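Local structure of exported protein (Bacteroides fragilis, 3MSW) at residues W66-R71 / S86-E91. The protein is of unknown function but is probably exported from the cell and folds as a single-layer antiparallel beta-sheet built from beta-hairpin repeats. Residues are numbered along the deposited sequence; the frame is centred on the assembly and turned at random.
Sequences WETESR and SVWNKE
Thr68 lies over one face of the Trp88 indole, the closely packed part of the contact. Thr68 CB stands 3.9 Å from the centroid of the five-membered ring of Trp88, 12° off the ring normal, a CH-pi contact. Thr68 CG2 lies over the same face, offset toward the rim, 3.6 Å from Trp88 CD2. Trp88 CG, anti to the backbone N (chi1 179°), is set beside Thr68; Phe95 of strand 94-105 meets the same ring edge-to-face. Farther along the strands, toward Arg71 and Ser86, the backbones pair. Arg71 and Ser86 form an antiparallel hydrogen-bonded pair, with Arg71 N to Ser86 O at 2.9 Å and Ser86 N to Arg71 O at 2.8 Å. Ser70 and Val87 make the adjoining non-hydrogen-bonded pair. Strands 65-77 and 80-89, consecutive in the chain and neighbours in the sheet, are the two arms of a beta hairpin in the single-layer sheet. On its other side strand 65-77 carries a classic beta bulge, Glu69 and Ser70 both facing Thr56. Trp88 N still bonds Glu69 O at 2.9 Å, but from 43° above the carbonyl plane. Glu69 O also accepts from a water that donates to Trp88 O as well; past Trp88 no further direct hydrogen bond joins the two segments, and this end is the looser side. Glu69 OE1 forms a salt bridge with Lys39 NZ.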
ATOM      1  N   TRP A  66       4.268  17.493  -3.135  1.00 27.72           N
ATOM      2  CA  TRP A  66       3.689  16.187  -2.832  1.00 28.02           C
ATOM      3  C   TRP A  66       2.479  16.409  -1.934  1.00 33.76           C
ATOM      4  O   TRP A  66       2.473  17.335  -1.120  1.00 35.93           O
ATOM      5  CB  TRP A  66       4.693  15.297  -2.060  1.00 26.43           C
ATOM      6  CG  TRP A  66       5.882  14.872  -2.867  1.00 27.25           C
ATOM      7  CD1 TRP A  66       7.159  15.331  -2.749  1.00 30.35           C
ATOM      8  CD2 TRP A  66       5.885  13.954  -3.970  1.00 26.83           C
ATOM      9  NE1 TRP A  66       7.983  14.669  -3.633  1.00 29.91           N
ATOM     10  CE2 TRP A  66       7.223  13.842  -4.418  1.00 31.02           C
ATOM     11  CE3 TRP A  66       4.902  13.154  -4.576  1.00 27.42           C
ATOM     12  CZ2 TRP A  66       7.589  13.020  -5.488  1.00 29.71           C
ATOM     13  CZ3 TRP A  66       5.261  12.361  -5.652  1.00 28.69           C
ATOM     14  CH2 TRP A  66       6.591  12.292  -6.093  1.00 29.31           C
ATOM     15  N   GLU A  67       1.468  15.562  -2.087  1.00 28.20           N
ATOM     16  CA  GLU A  67       0.273  15.585  -1.254  0.50 28.36           C
ATOM     17  C   GLU A  67      -0.029  14.191  -0.769  1.00 30.37           C
ATOM     18  O   GLU A  67       0.119  13.241  -1.538  1.00 28.43           O
ATOM     19  CB  GLU A  67      -0.923  16.120  -2.016  0.50 30.80           C
ATOM     20  CG  GLU A  67      -1.548  17.310  -1.324  0.50 41.11           C
ATOM     21  CD  GLU A  67      -1.999  18.377  -2.293  0.50 49.49           C
ATOM     22  OE1 GLU A  67      -2.656  18.021  -3.296  0.50 34.72           O
ATOM     23  OE2 GLU A  67      -1.684  19.564  -2.061  0.50 49.89           O
ATOM     24  N   THR A  68      -0.449  14.080   0.505  1.00 27.23           N
ATOM     25  CA  THR A  68      -0.798  12.835   1.184  1.00 26.67           C
ATOM     26  C   THR A  68      -1.959  12.176   0.409  1.00 30.75           C
ATOM     27  O   THR A  68      -2.980  12.832   0.129  1.00 30.65           O
ATOM     28  CB  THR A  68      -1.207  13.151   2.636  1.00 35.44           C
ATOM     29  OG1 THR A  68      -0.234  13.986   3.265  1.00 38.49           O
ATOM     30  CG2 THR A  68      -1.418  11.922   3.452  1.00 28.45           C
ATOM     31  N   GLU A  69      -1.778  10.917   0.030  1.00 25.81           N
ATOM     32  CA  GLU A  69      -2.793  10.173  -0.714  1.00 26.35           C
ATOM     33  C   GLU A  69      -3.380   9.039   0.134  1.00 29.10           C
ATOM     34  O   GLU A  69      -4.608   8.919   0.260  1.00 27.74           O
ATOM     35  CB  GLU A  69      -2.201   9.634  -2.036  1.00 27.62           C
ATOM     36  CG  GLU A  69      -3.138   8.683  -2.784  1.00 35.61           C
ATOM     37  CD  GLU A  69      -2.696   8.230  -4.161  1.00 43.22           C
ATOM     38  OE1 GLU A  69      -2.426   9.097  -5.016  1.00 42.48           O
ATOM     39  OE2 GLU A  69      -2.730   7.008  -4.420  1.00 51.32           O
ATOM     40  N   SER A  70      -2.502   8.207   0.724  1.00 24.20           N
ATOM     41  CA  SER A  70      -2.961   7.064   1.480  1.00 22.59           C
ATOM     42  C   SER A  70      -1.917   6.545   2.458  1.00 26.36           C
ATOM     43  O   SER A  70      -0.772   6.983   2.434  1.00 22.85           O
ATOM     44  CB  SER A  70      -3.366   5.935   0.532  1.00 25.15           C
ATOM     45  OG  SER A  70      -2.250   5.380  -0.136  1.00 29.67           O
ATOM     46  N   ARG A  71      -2.334   5.583   3.304  1.00 23.75           N
ATOM     47  CA  ARG A  71      -1.455   4.950   4.279  1.00 23.69           C
ATOM     48  C   ARG A  71      -1.806   3.459   4.373  1.00 29.70           C
ATOM     49  O   ARG A  71      -2.991   3.125   4.369  1.00 28.95           O
ATOM     50  CB  ARG A  71      -1.628   5.650   5.627  1.00 26.83           C
ATOM     51  CG  ARG A  71      -0.746   5.081   6.730  1.00 37.54           C
ATOM     52  CD  ARG A  71      -0.542   6.086   7.825  1.00 39.53           C
ATOM     53  NE  ARG A  71       0.488   7.042   7.451  1.00 52.61           N
ATOM     54  CZ  ARG A  71       0.862   8.063   8.207  1.00 68.14           C
ATOM     55  NH1 ARG A  71       0.302   8.257   9.398  1.00 55.38           N
ATOM     56  NH2 ARG A  71       1.805   8.897   7.784  1.00 45.07           N
ATOM     57  N   SER A  86      -5.803   2.909   4.321  1.00 24.32           N
ATOM     58  CA  SER A  86      -6.585   4.106   4.628  1.00 25.11           C
ATOM     59  C   SER A  86      -6.355   5.175   3.562  1.00 30.02           C
ATOM     60  O   SER A  86      -5.251   5.294   3.034  1.00 27.46           O
ATOM     61  CB  SER A  86      -6.197   4.664   5.994  1.00 27.47           C
ATOM     62  OG  SER A  86      -6.568   3.784   7.043  1.00 34.46           O
ATOM     63  N   VAL A  87      -7.391   5.946   3.252  1.00 27.75           N
ATOM     64  CA  VAL A  87      -7.323   6.998   2.238  1.00 27.90           C
ATOM     65  C   VAL A  87      -7.307   8.338   2.964  1.00 33.18           C
ATOM     66  O   VAL A  87      -8.096   8.540   3.897  1.00 32.27           O
ATOM     67  CB  VAL A  87      -8.521   6.880   1.241  1.00 33.10           C
ATOM     68  CG1 VAL A  87      -8.492   7.991   0.195  1.00 33.91           C
ATOM     69  CG2 VAL A  87      -8.519   5.528   0.551  1.00 32.73           C
ATOM     70  N   TRP A  88      -6.416   9.257   2.539  1.00 32.34           N
ATOM     71  CA  TRP A  88      -6.355  10.594   3.127  1.00 34.68           C
ATOM     72  C   TRP A  88      -7.621  11.372   2.753  1.00 40.89           C
ATOM     73  O   TRP A  88      -7.976  11.456   1.565  1.00 39.45           O
ATOM     74  CB  TRP A  88      -5.097  11.352   2.664  1.00 33.67           C
ATOM     75  CG  TRP A  88      -4.985  12.743   3.219  1.00 36.13           C
ATOM     76  CD1 TRP A  88      -5.191  13.918   2.550  1.00 39.86           C
ATOM     77  CD2 TRP A  88      -4.670  13.102   4.573  1.00 36.68           C
ATOM     78  NE1 TRP A  88      -5.017  14.984   3.402  1.00 39.85           N
ATOM     79  CE2 TRP A  88      -4.664  14.515   4.640  1.00 41.26           C
ATOM     80  CE3 TRP A  88      -4.353  12.365   5.729  1.00 37.97           C
ATOM     81  CZ2 TRP A  88      -4.378  15.203   5.820  1.00 41.64           C
ATOM     82  CZ3 TRP A  88      -4.055  13.050   6.896  1.00 40.46           C
ATOM     83  CH2 TRP A  88      -4.038  14.453   6.926  1.00 42.08           C
ATOM     84  N   ASN A  89      -8.313  11.911   3.773  1.00 40.22           N
ATOM     85  CA  ASN A  89      -9.505  12.717   3.553  1.00 42.89           C
ATOM     86  C   ASN A  89      -9.100  14.213   3.714  1.00 50.01           C
ATOM     87  O   ASN A  89      -8.989  14.705   4.842  1.00 48.79           O
ATOM     88  CB  ASN A  89     -10.648  12.294   4.490  1.00 44.23           C
ATOM     89  CG  ASN A  89     -11.988  12.945   4.201  1.00 63.48           C
ATOM     90  OD1 ASN A  89     -12.090  14.121   3.821  1.00 60.96           O
ATOM     91  ND2 ASN A  89     -13.057  12.216   4.460  1.00 50.66           N
ATOM     92  N   LYS A  90      -8.810  14.885   2.576  1.00 49.81           N
ATOM     93  CA  LYS A  90      -8.335  16.283   2.496  1.00 53.02           C
ATOM     94  C   LYS A  90      -9.167  17.272   3.309  1.00 62.17           C
ATOM     95  O   LYS A  90      -8.605  18.034   4.101  1.00 63.36           O
ATOM     96  CB  LYS A  90      -8.224  16.755   1.029  1.00 55.98           C
ATOM     97  N   GLU A  91     -10.503  17.224   3.142  1.00 60.59           N
ATOM     98  CA  GLU A  91     -11.473  18.083   3.830  1.00 62.91           C
ATOM     99  C   GLU A  91     -11.877  17.573   5.233  1.00 67.55           C
ATOM    100  O   GLU A  91     -12.997  17.829   5.684  1.00 69.23           O
ATOM    101  CB  GLU A  91     -12.701  18.367   2.927  1.00 65.95           C
ATOM    102  CG  GLU A  91     -13.486  17.142   2.463  1.00 80.20           C
ATOM    103  CD  GLU A  91     -12.913  16.342   1.304  1.00106.12           C
ATOM    104  OE1 GLU A  91     -12.177  16.923   0.472  1.00108.17           O
ATOM    105  OE2 GLU A  91     -13.223  15.131   1.215  1.00 96.73           O
TER
HETATM  106  O   HOH W   1      -6.511  10.614  -0.987  1.00 39.94           O
HETATM  107  O   HOH W   2      -4.247   2.378   7.452  1.00 26.64           O